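Local coordinates for protein cellulase (Rhodothermus marinus, PDB 3B7M) that probably hydrolyses internal beta-1,4-glucosidic bonds of cellulose, as an engineered family 12 endoglucanase, at residues R70-L75 with A173-A178; I117-N122 with T164-L169; N153-V158 with G182-E187. All coordinates share one frame; numbering follows the deposited sequence.

Contact 1 of 3, residues R70-L75 with A173-A178; sequences RRVQEL and AFIDDA
V72 and I175 meet methyl to methyl where a loop of the family 12 beta-jelly roll packs against helix 171-181. V72 sits in a short 3-10 turn between strands 61-65 and 78-85. Both residues direct their CB toward the opposite segment. The two side chains cross at a slant, with branch methyls in front. V72 CG1 lies 3.5 Å from I175 CG2, which is tight for two carbons. In each residue this methyl stands opposite the main-chain N; for V72 the chi1 is 169°. L75 comes in beside V72 and reaches the other branch of the isoleucine. L75 CD1 is 4.3 Å from I175 CD1, a looser touch. I175 is therefore met at two ends, by valine at CG2 and by leucine at CD1. All three residues are buried. F100 of strand 91-101 touches both V72 and I175, so the large sheet adds to the same apolar cluster. L75 also packs on L190 of strand 189-199. No hydrogen bond joins the two segments. The turn is held from within: E74 turns its carboxylate back on the loop, and R71 N donates to the anti lone pair of E74 OE1 at 3.1 Å.

Contact 2 of 3, residues I117-N122 with T164-L169; sequences IWLNKN and TSVTEL
The contact belongs to the interior of the beta-jelly roll, between its two sheets. Strand 112-122 lies in the large sheet. Strand 165-170 is an outermost strand of the smaller one. The ends of the L119 and V166 side chains meet head-on. V166 CG1 sits at the fork of the leucine, 4.1 Å from L119 CD1 and 4.1 Å from L119 CD2. The leucine CG stands opposite its carbonyl carbon (chi1 -62°), and its chain extends from there (chi2 -178°). Together these torsions present both methyls to the valine. W82 of strand 78-85 also touches L119, so the smaller sheet meets this leucine from a second strand. I117 and L169 also direct their CB atoms toward the facing segment. Their side chains come no nearer than 4.7 Å to it. F174 of the following helix packs against both. L119 and N120 form a classic beta bulge opposite A94. N120 is turned toward the other segment as well. Its side chain runs alongside that of T164, in the same direction. No hydrogen bond crosses between the segments. The L119-V166 pair is thus probably held by dispersion and by the exclusion of water. It fixes no direction of approach as a hydrogen bond would; a polar tie nearby is the backbone bond of L119 with T163.

Contact 3 of 3, residues N153-V158 with G182-E187; sequences NVISYV and GYIRPE
N153 and Y183 join strand 152-159 of the jelly-roll's large sheet to the loop that leaves helix 171-181. That helix ends in a Schellman motif at G182, and Y183 follows directly. The polar link is one hydrogen bond, from N153 ND2 to Y183 O, at 3.1 Å. N153 CG stands beside the backbone N (chi1 -59°), which carries the amide toward the Y183 carbonyl. The donor lies in the carbonyl plane, on a lone pair. The amide plane is aligned with the oxygen, though the bond itself is somewhat bent, with an N-H...O angle of 149°. With an alanine at this position the Y183 carbonyl would probably lose this donor, and the loop would be held less firmly to the strand. The apolar contacts are made by I155, whose side chain crosses Y183 at a slant. I155 CG1 is 3.7 Å from Y183 CB and also comes near CD2 of the ring, approaching obliquely. I155 CG2 lies 3.9 Å from Y183 CD2. The tyrosine ring also stacks with that of Y146 on the neighbouring strand 140-148. I184, the next residue after Y183, packs on L115 and A178 as well. The I184 side chain crosses that of the strand isoleucine, with I155 CD1 4.1 Å from I184 CG1.

Helix 171-181 connects the three contacts. Contacts 1 and 3 lie close, with centres about 10 Å apart. The centre of contact 2 lies about 20 Å from that of contact 1 and about 19 Å from that of contact 3. Between contacts 1 and 3, D177 OD2 and Y157 OH lie 2.6 Å apart in a hydrogen bond, and Q73 N is 2.8 Å from P186 O. The helix reaches contact 2 through F174, with F174 CG 3.8 Å from I117 CD1. Contacts 2 and 3 share the large sheet, where strands 112-122 and 152-159 are neighbours. W118 N lies 2.8 Å from Y157 O, a backbone hydrogen bond between these strands.

Contact 1 of 3, residues R70-L75 with A173-A178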
loop_
_atom_site.group_PDB
_atom_site.type_symbol
_atom_site.label_atom_id
_atom_site.label_comp_id
_atom_site.label_asym_id
_atom_site.label_seq_id
_atom_site.Cartn_x
_atom_site.Cartn_y
_atom_site.Cartn_z
ATOM N N ARG A 70 0.128 -9.162 -16.422
ATOM C CA ARG A 70 -0.963 -10.086 -16.141
ATOM C C ARG A 70 -2.280 -9.370 -15.892
ATOM O O ARG A 70 -2.379 -8.497 -15.028
ATOM C CB ARG A 70 -0.603 -11.042 -14.991
ATOM C CG ARG A 70 -1.152 -12.459 -15.183
ATOM C CD ARG A 70 -0.164 -13.546 -14.731
ATOM N NE ARG A 70 0.942 -13.733 -15.682
ATOM C CZ ARG A 70 1.819 -14.743 -15.657
ATOM N NH1 ARG A 70 1.741 -15.696 -14.729
ATOM N NH2 ARG A 70 2.782 -14.805 -16.572
ATOM N N ARG A 71 -3.282 -9.746 -16.683
ATOM C CA ARG A 71 -4.625 -9.188 -16.576
ATOM C C ARG A 71 -5.336 -9.736 -15.342
ATOM O O ARG A 71 -5.098 -10.876 -14.938
ATOM C CB ARG A 71 -5.434 -9.490 -17.836
ATOM C CG ARG A 71 -4.996 -8.697 -19.047
ATOM C CD ARG A 71 -5.929 -8.913 -20.218
ATOM N NE ARG A 71 -5.897 -7.774 -21.132
ATOM C CZ ARG A 71 -5.384 -7.803 -22.356
ATOM N NH1 ARG A 71 -4.870 -8.921 -22.842
ATOM N NH2 ARG A 71 -5.398 -6.712 -23.105
ATOM N N VAL A 72 -6.209 -8.921 -14.755
ATOM C CA VAL A 72 -6.950 -9.320 -13.556
ATOM C C VAL A 72 -7.690 -10.636 -13.809
ATOM O O VAL A 72 -7.640 -11.548 -12.988
ATOM C CB VAL A 72 -7.906 -8.206 -13.081
ATOM C CG1 VAL A 72 -8.862 -8.719 -12.019
ATOM C CG2 VAL A 72 -7.105 -7.020 -12.551
ATOM N N GLN A 73 -8.316 -10.746 -14.977
ATOM C CA GLN A 73 -9.021 -11.968 -15.371
ATOM C C GLN A 73 -8.125 -13.208 -15.508
ATOM O O GLN A 73 -8.624 -14.320 -15.555
ATOM C CB GLN A 73 -9.806 -11.734 -16.669
ATOM C CG GLN A 73 -8.942 -11.544 -17.918
ATOM C CD GLN A 73 -9.734 -11.020 -19.109
ATOM O OE1 GLN A 73 -9.250 -11.051 -20.239
ATOM N NE2 GLN A 73 -10.952 -10.538 -18.864
ATOM N N GLU A 74 -6.811 -13.012 -15.575
ATOM C CA GLU A 74 -5.880 -14.133 -15.714
ATOM C C GLU A 74 -5.353 -14.653 -14.382
ATOM O O GLU A 74 -4.691 -15.687 -14.345
ATOM C CB GLU A 74 -4.682 -13.732 -16.559
ATOM C CG GLU A 74 -4.941 -13.553 -18.038
ATOM C CD GLU A 74 -3.639 -13.285 -18.773
ATOM O OE1 GLU A 74 -3.018 -12.220 -18.525
ATOM O OE2 GLU A 74 -3.227 -14.159 -19.575
ATOM N N LEU A 75 -5.623 -13.930 -13.299
ATOM C CA LEU A 75 -5.108 -14.297 -11.978
ATOM C C LEU A 75 -5.905 -15.434 -11.358
ATOM O O LEU A 75 -7.127 -15.474 -11.472
ATOM C CB LEU A 75 -5.156 -13.101 -11.028
ATOM C CG LEU A 75 -4.408 -11.828 -11.390
ATOM C CD1 LEU A 75 -4.916 -10.702 -10.509
ATOM C CD2 LEU A 75 -2.919 -12.028 -11.228
ATOM N N ALA A 173 -9.666 -11.728 -3.236
ATOM C CA ALA A 173 -11.007 -11.439 -2.697
ATOM C C ALA A 173 -11.361 -9.952 -2.832
ATOM O O ALA A 173 -12.460 -9.611 -3.238
ATOM C CB ALA A 173 -11.117 -11.893 -1.231
ATOM N N PHE A 174 -10.401 -9.079 -2.518
ATOM C CA PHE A 174 -10.583 -7.634 -2.638
ATOM C C PHE A 174 -10.708 -7.216 -4.108
ATOM O O PHE A 174 -11.599 -6.438 -4.480
ATOM C CB PHE A 174 -9.417 -6.897 -1.969
ATOM C CG PHE A 174 -9.285 -7.186 -0.501
ATOM C CD1 PHE A 174 -8.599 -8.306 -0.061
ATOM C CD2 PHE A 174 -9.865 -6.345 0.438
ATOM C CE1 PHE A 174 -8.489 -8.586 1.295
ATOM C CE2 PHE A 174 -9.757 -6.614 1.797
ATOM C CZ PHE A 174 -9.062 -7.731 2.223
ATOM N N ILE A 175 -9.813 -7.740 -4.939
ATOM C CA ILE A 175 -9.851 -7.488 -6.374
ATOM C C ILE A 175 -11.213 -7.888 -6.971
ATOM O O ILE A 175 -11.838 -7.080 -7.675
ATOM C CB ILE A 175 -8.675 -8.183 -7.096
ATOM C CG1 ILE A 175 -7.346 -7.595 -6.607
ATOM C CG2 ILE A 175 -8.810 -8.020 -8.600
ATOM C CD1 ILE A 175 -6.111 -8.248 -7.215
ATOM N N ASP A 176 -11.671 -9.104 -6.655
ATOM C CA ASP A 176 -12.966 -9.621 -7.119
ATOM C C ASP A 176 -14.131 -8.758 -6.660
ATOM O O ASP A 176 -15.088 -8.563 -7.407
ATOM C CB ASP A 176 -13.189 -11.051 -6.633
ATOM C CG ASP A 176 -12.343 -12.050 -7.370
ATOM O OD1 ASP A 176 -11.757 -11.693 -8.421
ATOM O OD2 ASP A 176 -12.256 -13.199 -6.888
ATOM N N ASP A 177 -14.038 -8.227 -5.440
ATOM C CA ASP A 177 -15.082 -7.346 -4.913
ATOM C C ASP A 177 -15.133 -6.028 -5.680
ATOM O O ASP A 177 -16.213 -5.571 -6.054
ATOM C CB ASP A 177 -14.883 -7.083 -3.413
ATOM C CG ASP A 177 -15.953 -6.188 -2.835
ATOM O OD1 ASP A 177 -17.055 -6.694 -2.534
ATOM O OD2 ASP A 177 -15.695 -4.971 -2.689
ATOM N N ALA A 178 -13.973 -5.420 -5.914
ATOM C CA ALA A 178 -13.907 -4.162 -6.672
ATOM C C ALA A 178 -14.377 -4.364 -8.118
ATOM O O ALA A 178 -15.022 -3.485 -8.693
ATOM C CB ALA A 178 -12.506 -3.575 -6.635
#

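Contact 2 of 3, residues I117-N122 with T164-L169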
loop_
_atom_site.group_PDB
_atom_site.type_symbol
_atom_site.label_atom_id
_atom_site.label_comp_id
_atom_site.label_asym_id
_atom_site.label_seq_id
_atom_site.Cartn_x
_atom_site.Cartn_y
_atom_site.Cartn_z
ATOM N N ILE A 117 -5.682 -1.168 1.065
ATOM C CA ILE A 117 -6.200 -1.964 2.166
ATOM C C ILE A 117 -5.539 -1.442 3.415
ATOM O O ILE A 117 -4.325 -1.566 3.577
ATOM C CB ILE A 117 -5.907 -3.450 1.958
ATOM C CG1 ILE A 117 -6.455 -3.900 0.597
ATOM C CG2 ILE A 117 -6.445 -4.302 3.130
ATOM C CD1 ILE A 117 -6.062 -5.332 0.194
ATOM N N TRP A 118 -6.344 -0.826 4.277
ATOM C CA TRP A 118 -5.875 -0.209 5.504
ATOM C C TRP A 118 -6.036 -1.206 6.639
ATOM O O TRP A 118 -7.143 -1.693 6.897
ATOM C CB TRP A 118 -6.712 1.039 5.826
ATOM C CG TRP A 118 -6.540 2.210 4.889
ATOM C CD1 TRP A 118 -6.321 2.166 3.542
ATOM C CD2 TRP A 118 -6.647 3.601 5.233
ATOM N NE1 TRP A 118 -6.254 3.444 3.030
ATOM C CE2 TRP A 118 -6.452 4.341 4.048
ATOM C CE3 TRP A 118 -6.853 4.291 6.434
ATOM C CZ2 TRP A 118 -6.469 5.737 4.024
ATOM C CZ3 TRP A 118 -6.879 5.682 6.410
ATOM C CH2 TRP A 118 -6.683 6.390 5.209
ATOM N N LEU A 119 -4.930 -1.488 7.315
ATOM C CA LEU A 119 -4.901 -2.450 8.409
ATOM C C LEU A 119 -4.899 -1.771 9.778
ATOM O O LEU A 119 -5.361 -2.352 10.772
ATOM C CB LEU A 119 -3.669 -3.356 8.272
ATOM C CG LEU A 119 -3.613 -4.212 6.995
ATOM C CD1 LEU A 119 -2.367 -5.083 7.016
ATOM C CD2 LEU A 119 -4.862 -5.080 6.870
ATOM N N ASN A 120 -4.359 -0.555 9.823
ATOM C CA ASN A 120 -4.200 0.181 11.071
ATOM C C ASN A 120 -3.989 1.651 10.768
ATOM O O ASN A 120 -3.680 2.020 9.629
ATOM C CB ASN A 120 -3.006 -0.378 11.872
ATOM C CG ASN A 120 -3.224 -0.349 13.396
ATOM O OD1 ASN A 120 -2.801 -1.258 14.112
ATOM N ND2 ASN A 120 -3.875 0.681 13.881
ATOM N N LYS A 121 -4.165 2.483 11.792
ATOM C CA LYS A 121 -3.892 3.917 11.723
ATOM C C LYS A 121 -3.831 4.527 13.122
ATOM O O LYS A 121 -4.199 3.896 14.109
ATOM C CB LYS A 121 -4.968 4.651 10.904
ATOM C CG LYS A 121 -6.391 4.588 11.500
ATOM C CD LYS A 121 -7.412 5.164 10.534
ATOM C CE LYS A 121 -8.733 5.456 11.237
ATOM N NZ LYS A 121 -9.647 6.258 10.368
ATOM N N ASN A 122 -3.376 5.773 13.180
ATOM C CA ASN A 122 -3.444 6.580 14.388
ATOM C C ASN A 122 -3.776 8.028 14.026
ATOM O O ASN A 122 -3.335 8.546 12.984
ATOM C CB ASN A 122 -2.122 6.517 15.154
ATOM C CG ASN A 122 -2.235 7.082 16.558
ATOM O OD1 ASN A 122 -1.738 8.175 16.848
ATOM N ND2 ASN A 122 -2.906 6.351 17.429
ATOM N N THR A 164 -2.191 -5.876 13.336
ATOM C CA THR A 164 -0.777 -5.627 13.093
ATOM C C THR A 164 -0.156 -6.735 12.270
ATOM O O THR A 164 1.038 -6.720 12.008
ATOM C CB THR A 164 0.009 -5.536 14.395
ATOM O OG1 THR A 164 -0.139 -6.773 15.114
ATOM C CG2 THR A 164 -0.475 -4.381 15.258
ATOM N N SER A 165 -0.965 -7.692 11.833
ATOM C CA SER A 165 -0.412 -8.880 11.223
ATOM C C SER A 165 -1.427 -9.553 10.323
ATOM O O SER A 165 -2.561 -9.791 10.732
ATOM C CB SER A 165 0.043 -9.837 12.326
ATOM O OG SER A 165 0.594 -11.003 11.761
ATOM N N VAL A 166 -1.037 -9.833 9.084
ATOM C CA VAL A 166 -1.858 -10.689 8.218
ATOM C C VAL A 166 -0.985 -11.796 7.664
ATOM O O VAL A 166 0.195 -11.564 7.353
ATOM C CB VAL A 166 -2.547 -9.918 7.056
ATOM C CG1 VAL A 166 -3.606 -8.967 7.586
ATOM C CG2 VAL A 166 -1.519 -9.186 6.174
ATOM N N THR A 167 -1.541 -13.004 7.575
ATOM C CA THR A 167 -0.813 -14.125 6.988
ATOM C C THR A 167 -1.668 -14.798 5.920
ATOM O O THR A 167 -2.810 -15.188 6.160
ATOM C CB THR A 167 -0.243 -15.132 8.061
ATOM O OG1 THR A 167 0.144 -16.372 7.438
ATOM C CG2 THR A 167 -1.255 -15.415 9.145
ATOM N N GLU A 168 -1.096 -14.904 4.725
ATOM C CA GLU A 168 -1.780 -15.460 3.567
ATOM C C GLU A 168 -3.110 -14.756 3.339
ATOM O O GLU A 168 -4.110 -15.400 3.029
ATOM C CB GLU A 168 -2.000 -16.969 3.715
ATOM C CG GLU A 168 -0.847 -17.710 4.340
ATOM C CD GLU A 168 0.090 -18.299 3.336
ATOM O OE1 GLU A 168 0.517 -17.576 2.404
ATOM O OE2 GLU A 168 0.410 -19.505 3.500
ATOM N N LEU A 169 -3.117 -13.435 3.498
ATOM C CA LEU A 169 -4.293 -12.641 3.173
ATOM C C LEU A 169 -4.624 -12.813 1.689
ATOM O O LEU A 169 -3.742 -12.763 0.832
ATOM C CB LEU A 169 -4.074 -11.160 3.497
ATOM C CG LEU A 169 -5.282 -10.237 3.276
ATOM C CD1 LEU A 169 -6.373 -10.491 4.305
ATOM C CD2 LEU A 169 -4.857 -8.773 3.299
#

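Contact 3 of 3, residues N153-V158 with G182-E187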
loop_
_atom_site.group_PDB
_atom_site.type_symbol
_atom_site.label_atom_id
_atom_site.label_comp_id
_atom_site.label_asym_id
_atom_site.label_seq_id
_atom_site.Cartn_x
_atom_site.Cartn_y
_atom_site.Cartn_z
ATOM N N ASN A 153 -9.384 6.029 -10.395
ATOM C CA ASN A 153 -10.206 5.537 -9.283
ATOM C C ASN A 153 -9.336 5.140 -8.088
ATOM O O ASN A 153 -8.331 4.454 -8.258
ATOM C CB ASN A 153 -11.004 4.287 -9.682
ATOM C CG ASN A 153 -11.941 4.516 -10.846
ATOM O OD1 ASN A 153 -12.180 5.656 -11.273
ATOM N ND2 ASN A 153 -12.491 3.419 -11.367
ATOM N N VAL A 154 -9.737 5.559 -6.890
ATOM C CA VAL A 154 -9.149 5.052 -5.652
ATOM C C VAL A 154 -10.213 4.288 -4.863
ATOM O O VAL A 154 -11.247 4.853 -4.504
ATOM C CB VAL A 154 -8.570 6.176 -4.739
ATOM C CG1 VAL A 154 -7.759 5.559 -3.595
ATOM C CG2 VAL A 154 -7.713 7.163 -5.539
ATOM N N ILE A 155 -9.948 3.007 -4.615
ATOM C CA ILE A 155 -10.829 2.152 -3.820
ATOM C C ILE A 155 -10.061 1.776 -2.566
ATOM O O ILE A 155 -8.953 1.235 -2.659
ATOM C CB ILE A 155 -11.263 0.853 -4.580
ATOM C CG1 ILE A 155 -11.683 1.154 -6.027
ATOM C CG2 ILE A 155 -12.396 0.113 -3.832
ATOM C CD1 ILE A 155 -10.685 0.678 -7.094
ATOM N N SER A 156 -10.623 2.089 -1.398
ATOM C CA SER A 156 -9.978 1.783 -0.123
ATOM C C SER A 156 -10.858 0.897 0.737
ATOM O O SER A 156 -12.043 1.182 0.917
ATOM C CB SER A 156 -9.663 3.058 0.655
ATOM O OG SER A 156 -8.889 3.968 -0.105
ATOM N N TYR A 157 -10.265 -0.177 1.259
ATOM C CA TYR A 157 -10.912 -1.074 2.217
ATOM C C TYR A 157 -10.250 -0.839 3.560
ATOM O O TYR A 157 -9.027 -0.962 3.682
ATOM C CB TYR A 157 -10.738 -2.535 1.784
ATOM C CG TYR A 157 -11.429 -2.861 0.473
ATOM C CD1 TYR A 157 -10.816 -2.578 -0.758
ATOM C CD2 TYR A 157 -12.693 -3.447 0.464
ATOM C CE1 TYR A 157 -11.463 -2.878 -1.968
ATOM C CE2 TYR A 157 -13.348 -3.748 -0.727
ATOM C CZ TYR A 157 -12.738 -3.454 -1.940
ATOM O OH TYR A 157 -13.389 -3.766 -3.112
ATOM N N VAL A 158 -11.043 -0.462 4.555
ATOM C CA VAL A 158 -10.522 -0.115 5.880
ATOM C C VAL A 158 -11.066 -1.117 6.887
ATOM O O VAL A 158 -12.271 -1.166 7.133
ATOM C CB VAL A 158 -10.913 1.335 6.287
ATOM C CG1 VAL A 158 -10.283 1.726 7.604
ATOM C CG2 VAL A 158 -10.496 2.328 5.198
ATOM N N GLY A 182 -17.754 -2.586 -10.159
ATOM C CA GLY A 182 -17.538 -1.834 -11.398
ATOM C C GLY A 182 -16.309 -0.939 -11.379
ATOM O O GLY A 182 -16.024 -0.249 -12.356
ATOM N N TYR A 183 -15.568 -0.960 -10.272
ATOM C CA TYR A 183 -14.432 -0.056 -10.081
ATOM C C TYR A 183 -13.158 -0.501 -10.817
ATOM O O TYR A 183 -12.310 0.329 -11.159
ATOM C CB TYR A 183 -14.120 0.107 -8.589
ATOM C CG TYR A 183 -15.268 0.548 -7.697
ATOM C CD1 TYR A 183 -16.288 1.381 -8.169
ATOM C CD2 TYR A 183 -15.314 0.150 -6.354
ATOM C CE1 TYR A 183 -17.333 1.785 -7.328
ATOM C CE2 TYR A 183 -16.340 0.561 -5.513
ATOM C CZ TYR A 183 -17.342 1.371 -6.005
ATOM O OH TYR A 183 -18.352 1.762 -5.167
ATOM N N ILE A 184 -13.015 -1.807 -11.024
ATOM C CA ILE A 184 -11.882 -2.378 -11.752
ATOM C C ILE A 184 -12.417 -3.228 -12.903
ATOM O O ILE A 184 -13.388 -3.967 -12.741
ATOM C CB ILE A 184 -10.952 -3.206 -10.812
ATOM C CG1 ILE A 184 -10.196 -2.270 -9.865
ATOM C CG2 ILE A 184 -9.947 -4.055 -11.596
ATOM C CD1 ILE A 184 -9.542 -2.962 -8.719
ATOM N N ARG A 185 -11.805 -3.080 -14.074
ATOM C CA ARG A 185 -12.143 -3.893 -15.226
ATOM C C ARG A 185 -11.282 -5.150 -15.223
ATOM O O ARG A 185 -10.090 -5.074 -14.913
ATOM C CB ARG A 185 -11.940 -3.096 -16.522
ATOM C CG ARG A 185 -13.135 -2.229 -16.918
ATOM C CD ARG A 185 -13.830 -2.848 -18.131
ATOM N NE ARG A 185 -15.262 -2.567 -18.182
ATOM C CZ ARG A 185 -16.203 -3.403 -17.748
ATOM N NH1 ARG A 185 -15.861 -4.577 -17.224
ATOM N NH2 ARG A 185 -17.488 -3.068 -17.831
ATOM N N PRO A 186 -11.882 -6.309 -15.563
ATOM C CA PRO A 186 -11.199 -7.612 -15.628
ATOM C C PRO A 186 -10.030 -7.645 -16.611
ATOM O O PRO A 186 -9.094 -8.413 -16.409
ATOM C CB PRO A 186 -12.293 -8.557 -16.126
ATOM C CG PRO A 186 -13.554 -7.877 -15.833
ATOM C CD PRO A 186 -13.300 -6.425 -15.933
ATOM N N GLU A 187 -10.096 -6.813 -17.653
ATOM C CA GLU A 187 -9.041 -6.706 -18.667
ATOM C C GLU A 187 -7.860 -5.834 -18.243
ATOM O O GLU A 187 -6.840 -5.803 -18.935
ATOM C CB GLU A 187 -9.594 -6.129 -19.978
ATOM C CG GLU A 187 -10.812 -6.842 -20.518
ATOM C CD GLU A 187 -12.105 -6.219 -20.026
ATOM O OE1 GLU A 187 -12.079 -5.035 -19.608
ATOM O OE2 GLU A 187 -13.144 -6.918 -20.082
#